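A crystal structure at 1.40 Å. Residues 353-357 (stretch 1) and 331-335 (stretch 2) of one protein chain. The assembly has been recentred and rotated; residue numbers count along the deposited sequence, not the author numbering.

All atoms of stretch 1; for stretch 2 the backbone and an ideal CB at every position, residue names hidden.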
ATOM      1  N   THR A 353     -20.083   5.723  16.823  1.00 17.28           N
ATOM      2  CA  THR A 353     -19.906   6.839  15.910  1.00 17.04           C
ATOM      3  C   THR A 353     -18.997   6.405  14.771  1.00 16.39           C
ATOM      4  O   THR A 353     -17.858   5.998  14.997  1.00 16.58           O
ATOM      5  CB  THR A 353     -19.270   8.053  16.610  1.00 18.17           C
ATOM      6  OG1 THR A 353     -20.112   8.474  17.690  1.00 18.67           O
ATOM      7  CG2 THR A 353     -19.102   9.209  15.629  1.00 17.06           C
ATOM      8  N   VAL A 354     -19.520   6.474  13.555  1.00 15.16           N
ATOM      9  CA  VAL A 354     -18.759   6.117  12.366  1.00 15.75           C
ATOM     10  C   VAL A 354     -18.494   7.418  11.636  1.00 14.92           C
ATOM     11  O   VAL A 354     -19.394   8.245  11.484  1.00 15.39           O
ATOM     12  CB  VAL A 354     -19.555   5.179  11.440  1.00 16.32           C
ATOM     13  CG1 VAL A 354     -18.746   4.877  10.184  1.00 18.19           C
ATOM     14  CG2 VAL A 354     -19.892   3.897  12.173  1.00 19.48           C
ATOM     15  N   SER A 355     -17.263   7.611  11.181  1.00 15.07           N
ATOM     16  CA  SER A 355     -16.944   8.844  10.492  1.00 15.52           C
ATOM     17  C   SER A 355     -15.926   8.711   9.376  1.00 14.02           C
ATOM     18  O   SER A 355     -14.973   7.937   9.470  1.00 15.20           O
ATOM     19  CB  SER A 355     -16.434   9.873  11.499  1.00 18.07           C
ATOM     20  OG  SER A 355     -15.262   9.407  12.143  1.00 22.00           O
ATOM     21  N   ASN A 356     -16.160   9.468   8.311  1.00 12.36           N
ATOM     22  CA  ASN A 356     -15.250   9.531   7.176  1.00 12.63           C
ATOM     23  C   ASN A 356     -14.828  10.993   7.161  1.00 12.77           C
ATOM     24  O   ASN A 356     -15.673  11.885   7.243  1.00 12.59           O
ATOM     25  CB  ASN A 356     -15.949   9.185   5.862  1.00 13.18           C
ATOM     26  CG  ASN A 356     -16.210   7.702   5.711  1.00 12.24           C
ATOM     27  OD1 ASN A 356     -15.498   6.873   6.278  1.00 14.01           O
ATOM     28  ND2 ASN A 356     -17.223   7.359   4.927  1.00 12.79           N
ATOM     29  N   GLN A 357     -13.528  11.241   7.070  1.00 12.46           N
ATOM     30  CA  GLN A 357     -13.029  12.607   7.075  1.00 12.87           C
ATOM     31  C   GLN A 357     -12.110  12.893   5.900  1.00 12.08           C
ATOM     32  O   GLN A 357     -11.192  12.125   5.620  1.00 11.80           O
ATOM     33  CB  GLN A 357     -12.283  12.872   8.384  1.00 15.96           C
ATOM     34  CG  GLN A 357     -13.149  12.716   9.626  1.00 21.48           C
ATOM     35  CD  GLN A 357     -12.343  12.733  10.908  1.00 25.04           C
ATOM     36  OE1 GLN A 357     -11.583  13.666  11.166  1.00 28.77           O
ATOM     37  NE2 GLN A 357     -12.511  11.697  11.724  1.00 27.75           N
ATOM     38  N   UNK A 331     -24.824   8.250   3.214  1.00 18.05           N
ATOM     39  CA  UNK A 331     -24.404   8.265   4.610  1.00 17.16           C
ATOM     40  C   UNK A 331     -22.972   7.742   4.697  1.00 16.98           C
ATOM     41  O   UNK A 331     -22.484   7.097   3.766  1.00 16.56           O
ATOM     42  CB  UNK A 331     -25.347   7.430   5.479  1.00 17.16           C
ATOM     43  N   UNK A 332     -22.275   8.022   5.809  1.00 15.52           N
ATOM     44  CA  UNK A 332     -20.898   7.534   5.928  1.00 15.04           C
ATOM     45  C   UNK A 332     -20.841   6.018   6.091  1.00 14.67           C
ATOM     46  O   UNK A 332     -21.527   5.445   6.938  1.00 14.97           O
ATOM     47  CB  UNK A 332     -20.202   8.206   7.113  1.00 15.04           C
ATOM     48  N   UNK A 333     -20.031   5.372   5.259  1.00 13.92           N
ATOM     49  CA  UNK A 333     -19.872   3.926   5.320  1.00 13.43           C
ATOM     50  C   UNK A 333     -18.385   3.582   5.282  1.00 12.52           C
ATOM     51  O   UNK A 333     -17.600   4.253   4.607  1.00 12.96           O
ATOM     52  CB  UNK A 333     -20.619   3.245   4.171  1.00 13.43           C
ATOM     53  N   UNK A 334     -18.006   2.544   6.020  1.00 12.29           N
ATOM     54  CA  UNK A 334     -16.612   2.128   6.101  1.00 12.43           C
ATOM     55  C   UNK A 334     -16.435   0.620   5.953  1.00 12.87           C
ATOM     56  O   UNK A 334     -17.406  -0.139   5.982  1.00 13.35           O
ATOM     57  CB  UNK A 334     -16.013   2.586   7.432  1.00 12.43           C
ATOM     58  N   UNK A 335     -15.181   0.201   5.806  1.00 12.88           N
ATOM     59  CA  UNK A 335     -14.834  -1.207   5.654  1.00 12.93           C
ATOM     60  C   UNK A 335     -13.794  -1.620   6.695  1.00 12.41           C
ATOM     61  O   UNK A 335     -12.817  -0.907   6.918  1.00 12.50           O
ATOM     62  CB  UNK A 335     -14.311  -1.479   4.242  1.00 12.93           C
TER

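The strand of stretch 1 and the short strand at 333-335 run at 90° to each other, with axes 7.0 Å apart at closest approach. No backbone-to-backbone hydrogen bond links the stretches; much of the contact is made by the side chains of Val 354 and Asn 356, which point across.

Position 331 points sideways, and its ideal CB has no atom of stretch 1 within 5.5 Å. Stretch 1 therefore sets almost no constraint, although the extended backbone (phi/psi -115/162) would suit a beta-branched residue. The deposited residue is Val 331, and it makes no contact.

Position 332 points toward stretch 1. Its ideal CB lies 3.8 Å from Asn 356 ND2, 4.4 Å from Val 354 O and 4.7 Å from Ser 355 CA, so the side chain starts beside the Asn 356 amide, with the backbone of stretch 1 a little farther off. A small or compact group would fit, proline included (phi -70°); a hydroxyl might find an acceptor in Val 354 O. The residue is Pro 332, whose ring packs without a polar bond: its CG comes 4.1 Å from Val 354 O, and its CB is 4.0 Å from Asn 356 ND2.

At position 333 CA-to-CB points away, and the nearest atom, Asn 356 ND2, is 5.4 Å from the ideal CB. Many side chains would suit stretch 1, because what it engages is the backbone. Asn 356 ND2 donates a hydrogen bond to the carbonyl O of position 333 over 3.1 Å, with a nearly straight N-H...O angle of 171°. This bond helps orient the amide, whose ND2 is also bonded elsewhere in the structure, and makes no direct demand on the side chain at 333. The residue is Ser 333, chi1 57° (p), its side chain no nearer than 5.1 Å to stretch 1.

Position 334 turns back toward stretch 1. Its ideal CB is 4.5 Å from both Val 354 CG1 and Asn 356 OD1, so it faces a methyl and a carbonyl oxygen together. Valine, isoleucine or threonine would suit the extended backbone (-134/170); a hydroxyl could address OD1, while a methyl would favour Val 354. The residue is Val 334 in the m rotamer. Its CG1 meets Val 354 CG1 at 3.7 Å, an apolar contact, and also approaches Asn 356 OD1 to 3.2 Å. That oxygen is buried by the contact and has no hydrogen-bond partner in the model.

Position 335 is out of reach, so stretch 1 expresses no preference. The residue is Ser 335, its OG hydrogen-bonded elsewhere.

Stretch 2, residues 331-335: VPSVS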
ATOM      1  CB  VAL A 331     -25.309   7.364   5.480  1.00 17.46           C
ATOM      2  CG1 VAL A 331     -26.756   7.816   5.368  1.00 18.10           C
ATOM      3  CG2 VAL A 331     -25.168   5.910   5.051  1.00 18.00           C
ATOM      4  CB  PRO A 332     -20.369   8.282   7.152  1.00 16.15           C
ATOM      5  CG  PRO A 332     -21.603   8.485   7.983  1.00 17.14           C
ATOM      6  CD  PRO A 332     -22.636   8.875   6.956  1.00 16.04           C
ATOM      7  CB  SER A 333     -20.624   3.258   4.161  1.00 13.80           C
ATOM      8  OG  SER A 333     -20.201   3.746   2.901  1.00 14.31           O
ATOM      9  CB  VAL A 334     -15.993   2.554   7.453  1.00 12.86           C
ATOM     10  CG1 VAL A 334     -16.129   4.059   7.637  1.00 13.39           C
ATOM     11  CG2 VAL A 334     -16.677   1.815   8.599  1.00 15.16           C
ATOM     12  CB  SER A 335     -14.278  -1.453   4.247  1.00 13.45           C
ATOM     13  OG  SER A 335     -13.725  -2.754   4.125  1.00 14.31           O
TER
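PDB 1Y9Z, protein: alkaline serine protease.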